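Side-chain contact in piwi domain-containing protein (PDB 5THE), which probably binds guide and target RNA as a budding-yeast Argonaute, here represented by its C-terminal lobe with the PIWI domain in complex with RNA: residues G270-H275 / L497-A502. Sequence-based numbering, arbitrary orientation.
Sequences GSDVTH and LLCTRA
Cys499 reaches from its helix onto the strand between Asp272 and Thr274, two side chains that point to the same face because one residue separates them. Its SG lies against the backbone, 3.3 Å from Asp272 O and 4.0 Å from Val273 N, so the thiol meets the peptide link between the two flanking side chains. Its CB is touched from both: Asp272 OD2 comes within 3.7 Å and, from the Thr274 side, CG2 of that residue also stands 3.7 Å from Cys499 CB. In Thr274 both branches take part: OG1 sits between the backbone N and carbonyl carbon (chi1 53°), 3.8 Å from Cys499 CB, with the methyl alongside. A glycine at Thr274 would probably open a gap beside Cys499 CB, which would lose the contact of both threonine branches. Asp272, CG anti to its N (chi1 -176°), holds its carboxylate close to those of Asp496 and Asp344, a cluster of acids consistent with the active-site region of an RNase H-like PIWI fold. The axes of residues 497-502 and 270-274 pass 7.9 Å apart at 40°, their N-to-C directions roughly alike. Helix 490-515, which carries the first, packs on the face of the sheet to which Asp272 and Thr274 point, where Cys499 also touches Ser286 of strand 282-289; strand 339-344 runs parallel to strand 264-274 along its other edge.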
ATOM      1  N   GLY A 270       0.272   9.156   0.334  1.00 23.23           N
ATOM      2  CA  GLY A 270       1.365   8.463   0.992  1.00 20.43           C
ATOM      3  C   GLY A 270       2.636   8.603   0.180  1.00 25.21           C
ATOM      4  O   GLY A 270       2.619   8.479  -1.042  1.00 21.92           O
ATOM      5  N   SER A 271       3.736   8.883   0.870  1.00 23.77           N
ATOM      6  CA  SER A 271       5.025   8.956   0.207  1.00 30.12           C
ATOM      7  C   SER A 271       6.068   8.158   0.974  1.00 24.70           C
ATOM      8  O   SER A 271       5.957   7.941   2.182  1.00 27.29           O
ATOM      9  CB  SER A 271       5.501  10.403   0.028  1.00 33.02           C
ATOM     10  OG  SER A 271       5.721  11.021   1.268  1.00 37.44           O
ATOM     11  N   ASP A 272       7.074   7.704   0.239  1.00 24.10           N
ATOM     12  CA  ASP A 272       8.188   6.955   0.797  1.00 27.66           C
ATOM     13  C   ASP A 272       9.409   7.280  -0.052  1.00 27.30           C
ATOM     14  O   ASP A 272       9.294   7.706  -1.205  1.00 22.23           O
ATOM     15  CB  ASP A 272       7.904   5.432   0.828  1.00 21.42           C
ATOM     16  CG  ASP A 272       9.008   4.623   1.501  1.00 28.85           C
ATOM     17  OD1 ASP A 272       9.457   4.990   2.602  1.00 27.88           O
ATOM     18  OD2 ASP A 272       9.388   3.569   0.955  1.00 29.39           O
ATOM     19  N   VAL A 273      10.574   7.097   0.545  1.00 27.52           N
ATOM     20  CA  VAL A 273      11.848   7.165  -0.154  1.00 31.12           C
ATOM     21  C   VAL A 273      12.621   5.901   0.175  1.00 31.20           C
ATOM     22  O   VAL A 273      12.640   5.461   1.329  1.00 29.78           O
ATOM     23  CB  VAL A 273      12.667   8.408   0.248  1.00 34.86           C
ATOM     24  CG1 VAL A 273      13.910   8.539  -0.627  1.00 30.77           C
ATOM     25  CG2 VAL A 273      11.826   9.637   0.129  1.00 40.27           C
ATOM     26  N   THR A 274      13.251   5.312  -0.832  1.00 26.98           N
ATOM     27  CA  THR A 274      14.174   4.215  -0.600  1.00 28.34           C
ATOM     28  C   THR A 274      15.526   4.591  -1.181  1.00 32.18           C
ATOM     29  O   THR A 274      15.608   5.342  -2.160  1.00 23.49           O
ATOM     30  CB  THR A 274      13.696   2.918  -1.233  1.00 26.49           C
ATOM     31  OG1 THR A 274      13.420   3.154  -2.624  1.00 32.08           O
ATOM     32  CG2 THR A 274      12.440   2.434  -0.522  1.00 38.55           C
ATOM     33  N   HIS A 275      16.581   4.053  -0.587  1.00 27.22           N
ATOM     34  CA  HIS A 275      17.926   4.501  -0.898  1.00 29.54           C
ATOM     35  C   HIS A 275      18.728   3.383  -1.536  1.00 32.04           C
ATOM     36  O   HIS A 275      18.467   2.198  -1.303  1.00 30.98           O
ATOM     37  CB  HIS A 275      18.627   4.999   0.351  1.00 32.55           C
ATOM     38  CG  HIS A 275      17.876   6.083   1.048  1.00 34.08           C
ATOM     39  ND1 HIS A 275      17.741   7.347   0.517  1.00 32.77           N
ATOM     40  CD2 HIS A 275      17.201   6.090   2.222  1.00 31.81           C
ATOM     41  CE1 HIS A 275      17.017   8.089   1.335  1.00 36.06           C
ATOM     42  NE2 HIS A 275      16.681   7.351   2.380  1.00 33.85           N
ATOM     43  N   LEU A 497       5.474   0.053  -1.096  1.00 21.34           N
ATOM     44  CA  LEU A 497       5.449  -0.941  -2.166  1.00 18.71           C
ATOM     45  C   LEU A 497       5.748  -0.325  -3.522  1.00 23.25           C
ATOM     46  O   LEU A 497       6.346  -0.979  -4.377  1.00 23.98           O
ATOM     47  CB  LEU A 497       4.086  -1.628  -2.200  1.00 18.00           C
ATOM     48  CG  LEU A 497       3.801  -2.398  -0.906  1.00 22.54           C
ATOM     49  CD1 LEU A 497       2.376  -2.932  -0.937  1.00 27.12           C
ATOM     50  CD2 LEU A 497       4.800  -3.534  -0.786  1.00 18.94           C
ATOM     51  N   LEU A 498       5.309   0.912  -3.756  1.00 21.08           N
ATOM     52  CA  LEU A 498       5.584   1.527  -5.046  1.00 21.92           C
ATOM     53  C   LEU A 498       7.066   1.859  -5.174  1.00 22.91           C
ATOM     54  O   LEU A 498       7.660   1.667  -6.243  1.00 25.69           O
ATOM     55  CB  LEU A 498       4.713   2.770  -5.234  1.00 19.96           C
ATOM     56  CG  LEU A 498       4.972   3.585  -6.507  1.00 25.58           C
ATOM     57  CD1 LEU A 498       4.933   2.680  -7.728  1.00 21.98           C
ATOM     58  CD2 LEU A 498       3.929   4.734  -6.633  1.00 19.75           C
ATOM     59  N   CYS A 499       7.677   2.352  -4.092  1.00 22.27           N
ATOM     60  CA  CYS A 499       9.128   2.536  -4.074  1.00 24.25           C
ATOM     61  C   CYS A 499       9.859   1.239  -4.368  1.00 26.03           C
ATOM     62  O   CYS A 499      10.867   1.231  -5.091  1.00 27.07           O
ATOM     63  CB  CYS A 499       9.578   3.059  -2.720  1.00 26.44           C
ATOM     64  SG  CYS A 499       9.756   4.802  -2.633  1.00 32.03           S
ATOM     65  N   THR A 500       9.394   0.133  -3.786  1.00 23.27           N
ATOM     66  CA  THR A 500      10.034  -1.151  -4.047  1.00 23.31           C
ATOM     67  C   THR A 500       9.873  -1.547  -5.504  1.00 24.90           C
ATOM     68  O   THR A 500      10.830  -2.012  -6.135  1.00 25.33           O
ATOM     69  CB  THR A 500       9.460  -2.219  -3.118  1.00 21.69           C
ATOM     70  OG1 THR A 500       9.758  -1.840  -1.784  1.00 23.68           O
ATOM     71  CG2 THR A 500      10.064  -3.620  -3.400  1.00 18.72           C
ATOM     72  N   ARG A 501       8.676  -1.349  -6.068  1.00 21.47           N
ATOM     73  CA  ARG A 501       8.497  -1.689  -7.474  1.00 25.39           C
ATOM     74  C   ARG A 501       9.338  -0.780  -8.364  1.00 26.84           C
ATOM     75  O   ARG A 501       9.902  -1.230  -9.369  1.00 21.99           O
ATOM     76  CB  ARG A 501       7.021  -1.608  -7.866  1.00 24.80           C
ATOM     77  CG  ARG A 501       6.791  -1.888  -9.367  1.00 22.18           C
ATOM     78  CD  ARG A 501       7.283  -3.300  -9.748  1.00 20.87           C
ATOM     79  NE  ARG A 501       6.801  -4.259  -8.766  1.00 23.93           N
ATOM     80  CZ  ARG A 501       5.573  -4.765  -8.767  1.00 28.26           C
ATOM     81  NH1 ARG A 501       4.726  -4.436  -9.731  1.00 23.92           N
ATOM     82  NH2 ARG A 501       5.190  -5.584  -7.796  1.00 29.43           N
ATOM     83  N   ALA A 502       9.423   0.508  -8.019  1.00 22.01           N
ATOM     84  CA  ALA A 502      10.270   1.411  -8.789  1.00 26.72           C
ATOM     85  C   ALA A 502      11.734   0.983  -8.719  1.00 26.15           C
ATOM     86  O   ALA A 502      12.475   1.148  -9.694  1.00 28.12           O
ATOM     87  CB  ALA A 502      10.093   2.839  -8.283  1.00 20.29           C
TER